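Local coordinates for protein diaminopimelate decarboxylase (PDB 2P3E) that probably catalyses the pyridoxal 5'-phosphate-dependent decarboxylation of meso-diaminopimelate to L-lysine, the final step of lysine biosynthesis by the diaminopimelate pathway, at residues 184-188 against 228-234. Numbering follows the deposited sequence.
Sequences QKEYE and SLTQKGF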
loop_
_atom_site.group_PDB
_atom_site.type_symbol
_atom_site.label_atom_id
_atom_site.label_comp_id
_atom_site.label_asym_id
_atom_site.label_seq_id
_atom_site.Cartn_x
_atom_site.Cartn_y
_atom_site.Cartn_z
ATOM N N GLN B 184 8.071 22.523 -27.829
ATOM C CA GLN B 184 7.697 23.749 -28.523
ATOM C C GLN B 184 6.494 23.524 -29.443
ATOM O O GLN B 184 5.651 24.414 -29.600
ATOM C CB GLN B 184 8.893 24.323 -29.279
ATOM C CG GLN B 184 8.910 25.844 -29.287
ATOM C CD GLN B 184 10.254 26.416 -29.651
ATOM O OE1 GLN B 184 10.407 27.017 -30.711
ATOM N NE2 GLN B 184 11.243 26.229 -28.782
ATOM N N LYS B 185 6.418 22.322 -30.023
ATOM C CA LYS B 185 5.268 21.896 -30.829
ATOM C C LYS B 185 3.973 21.835 -30.027
ATOM O O LYS B 185 2.905 22.185 -30.534
ATOM C CB LYS B 185 5.533 20.540 -31.498
ATOM C CG LYS B 185 6.438 20.623 -32.734
ATOM C CD LYS B 185 6.530 19.272 -33.442
ATOM C CE LYS B 185 7.740 18.453 -32.966
ATOM N NZ LYS B 185 7.837 17.155 -33.705
ATOM N N GLU B 186 4.065 21.392 -28.773
ATOM C CA GLU B 186 2.908 21.424 -27.890
ATOM C C GLU B 186 2.500 22.833 -27.477
ATOM O O GLU B 186 1.319 23.088 -27.291
ATOM C CB GLU B 186 3.114 20.527 -26.657
ATOM C CG GLU B 186 2.789 19.061 -26.937
ATOM C CD GLU B 186 2.832 18.203 -25.694
ATOM O OE1 GLU B 186 2.158 18.532 -24.684
ATOM O OE2 GLU B 186 3.549 17.178 -25.733
ATOM N N TYR B 187 3.471 23.731 -27.307
ATOM C CA TYR B 187 3.175 25.130 -26.979
ATOM C C TYR B 187 2.473 25.825 -28.151
ATOM O O TYR B 187 1.517 26.588 -27.962
ATOM C CB TYR B 187 4.451 25.888 -26.586
ATOM C CG TYR B 187 4.803 25.715 -25.128
ATOM C CD1 TYR B 187 5.756 24.778 -24.725
ATOM C CD2 TYR B 187 4.159 26.468 -24.151
ATOM C CE1 TYR B 187 6.065 24.602 -23.379
ATOM C CE2 TYR B 187 4.462 26.304 -22.795
ATOM C CZ TYR B 187 5.404 25.365 -22.420
ATOM O OH TYR B 187 5.699 25.203 -21.088
ATOM N N GLU B 188 2.944 25.527 -29.358
ATOM C CA GLU B 188 2.298 26.021 -30.579
ATOM C C GLU B 188 0.866 25.509 -30.710
ATOM O O GLU B 188 -0.041 26.278 -31.011
ATOM C CB GLU B 188 3.129 25.671 -31.818
ATOM C CG GLU B 188 4.435 26.494 -31.945
ATOM C CD GLU B 188 4.192 27.997 -32.137
ATOM O OE1 GLU B 188 3.039 28.383 -32.466
ATOM O OE2 GLU B 188 5.161 28.794 -31.961
ATOM N N SER B 228 13.467 30.925 -26.030
ATOM C CA SER B 228 12.874 30.632 -27.323
ATOM C C SER B 228 11.367 30.951 -27.385
ATOM O O SER B 228 10.899 31.559 -28.357
ATOM C CB SER B 228 13.145 29.172 -27.673
ATOM O OG SER B 228 12.669 28.882 -28.970
ATOM N N LEU B 229 10.607 30.545 -26.365
ATOM C CA LEU B 229 9.171 30.860 -26.301
ATOM C C LEU B 229 8.904 32.361 -26.174
ATOM O O LEU B 229 7.975 32.882 -26.797
ATOM C CB LEU B 229 8.489 30.095 -25.153
ATOM C CG LEU B 229 8.448 28.565 -25.293
ATOM C CD1 LEU B 229 7.898 27.920 -24.030
ATOM C CD2 LEU B 229 7.648 28.132 -26.536
ATOM N N THR B 230 9.711 33.052 -25.360
ATOM C CA THR B 230 9.573 34.506 -25.190
ATOM C C THR B 230 9.820 35.252 -26.523
ATOM O O THR B 230 9.100 36.193 -26.855
ATOM C CB THR B 230 10.477 35.051 -24.070
ATOM O OG1 THR B 230 10.163 34.393 -22.832
ATOM C CG2 THR B 230 10.266 36.569 -23.877
ATOM N N GLN B 231 10.823 34.801 -27.275
ATOM C CA GLN B 231 11.109 35.345 -28.612
ATOM C C GLN B 231 9.936 35.115 -29.577
ATOM O O GLN B 231 9.594 35.999 -30.371
ATOM C CB GLN B 231 12.408 34.739 -29.155
ATOM C CG GLN B 231 12.857 35.301 -30.513
ATOM N NE2 GLN B 231 14.214 35.485 -33.803
ATOM N N LYS B 232 9.309 33.942 -29.483
ATOM C CA LYS B 232 8.144 33.600 -30.313
ATOM C C LYS B 232 6.848 34.305 -29.903
ATOM O O LYS B 232 5.822 34.152 -30.565
ATOM C CB LYS B 232 7.934 32.078 -30.380
ATOM C CG LYS B 232 9.083 31.355 -31.043
ATOM C CD LYS B 232 8.730 29.941 -31.436
ATOM C CE LYS B 232 9.858 29.328 -32.272
ATOM N NZ LYS B 232 10.115 30.067 -33.559
ATOM N N GLY B 233 6.890 35.083 -28.828
ATOM C CA GLY B 233 5.724 35.847 -28.417
ATOM C C GLY B 233 4.893 35.287 -27.261
ATOM O O GLY B 233 3.851 35.856 -26.923
ATOM N N PHE B 234 5.339 34.190 -26.647
ATOM C CA PHE B 234 4.639 33.644 -25.476
ATOM C C PHE B 234 4.976 34.461 -24.221
ATOM O O PHE B 234 6.089 34.983 -24.094
ATOM C CB PHE B 234 4.996 32.164 -25.234
ATOM C CG PHE B 234 4.542 31.238 -26.328
ATOM C CD1 PHE B 234 3.322 30.574 -26.233
ATOM C CD2 PHE B 234 5.335 31.019 -27.446
ATOM C CE1 PHE B 234 2.892 29.705 -27.248
ATOM C CE2 PHE B 234 4.916 30.162 -28.463
ATOM C CZ PHE B 234 3.698 29.496 -28.362
#
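Residues 184-188 form a short piece of helix 183-191, while 228-234 takes in the C-terminal turn of helix 214-231 and the chain leaving it. The backbones come no nearer than 7.6 Å, between CA of Gln184 and CA of Leu229, so side chains fill the gap. Helix 214-231 finishes in a Schellman motif: Gly233, with positive phi, lets Phe234 N bond to Leu229 O at 2.9 Å and Gly233 N to Thr230 O at 3.2 Å. A side chain at Gly233 would jam against the carbonyl O of Lys232. The turn aims Phe234 back at the other helix, its CE1 3.5 Å from Tyr187 O and its CZ 4.1 Å from Tyr187 CB. Leu229 CD1 sits squarely over one face of the Tyr187 ring, 3.7 Å from the centroid, a clear CH-pi contact. Beneath this layer runs strand 196-202: Tyr187 and Phe234 both touch Ile198, Tyr187 and Leu229 both touch Ile201, and the Tyr187 hydroxyl hydrogen-bonds to Gly200 O and Ile153 N. Toward solvent the contact turns polar. Gln184 lays its CG 3.8 Å from Leu229 CD2 and reaches Ser228 through a weak NE2 to OG hydrogen bond of 3.0 Å. Glu188 OE2 lies at the edge of the Phe234 ring, 3.8 Å from CE2, and equally far from Lys232 CD. Here, then, are two neighbouring outer helices of the TIM-barrel domain, away from the probable cofactor and substrate sites, joined chiefly by apolar packing over a barrel strand, with a weak Gln184-Ser228 hydrogen bond on the solvent side.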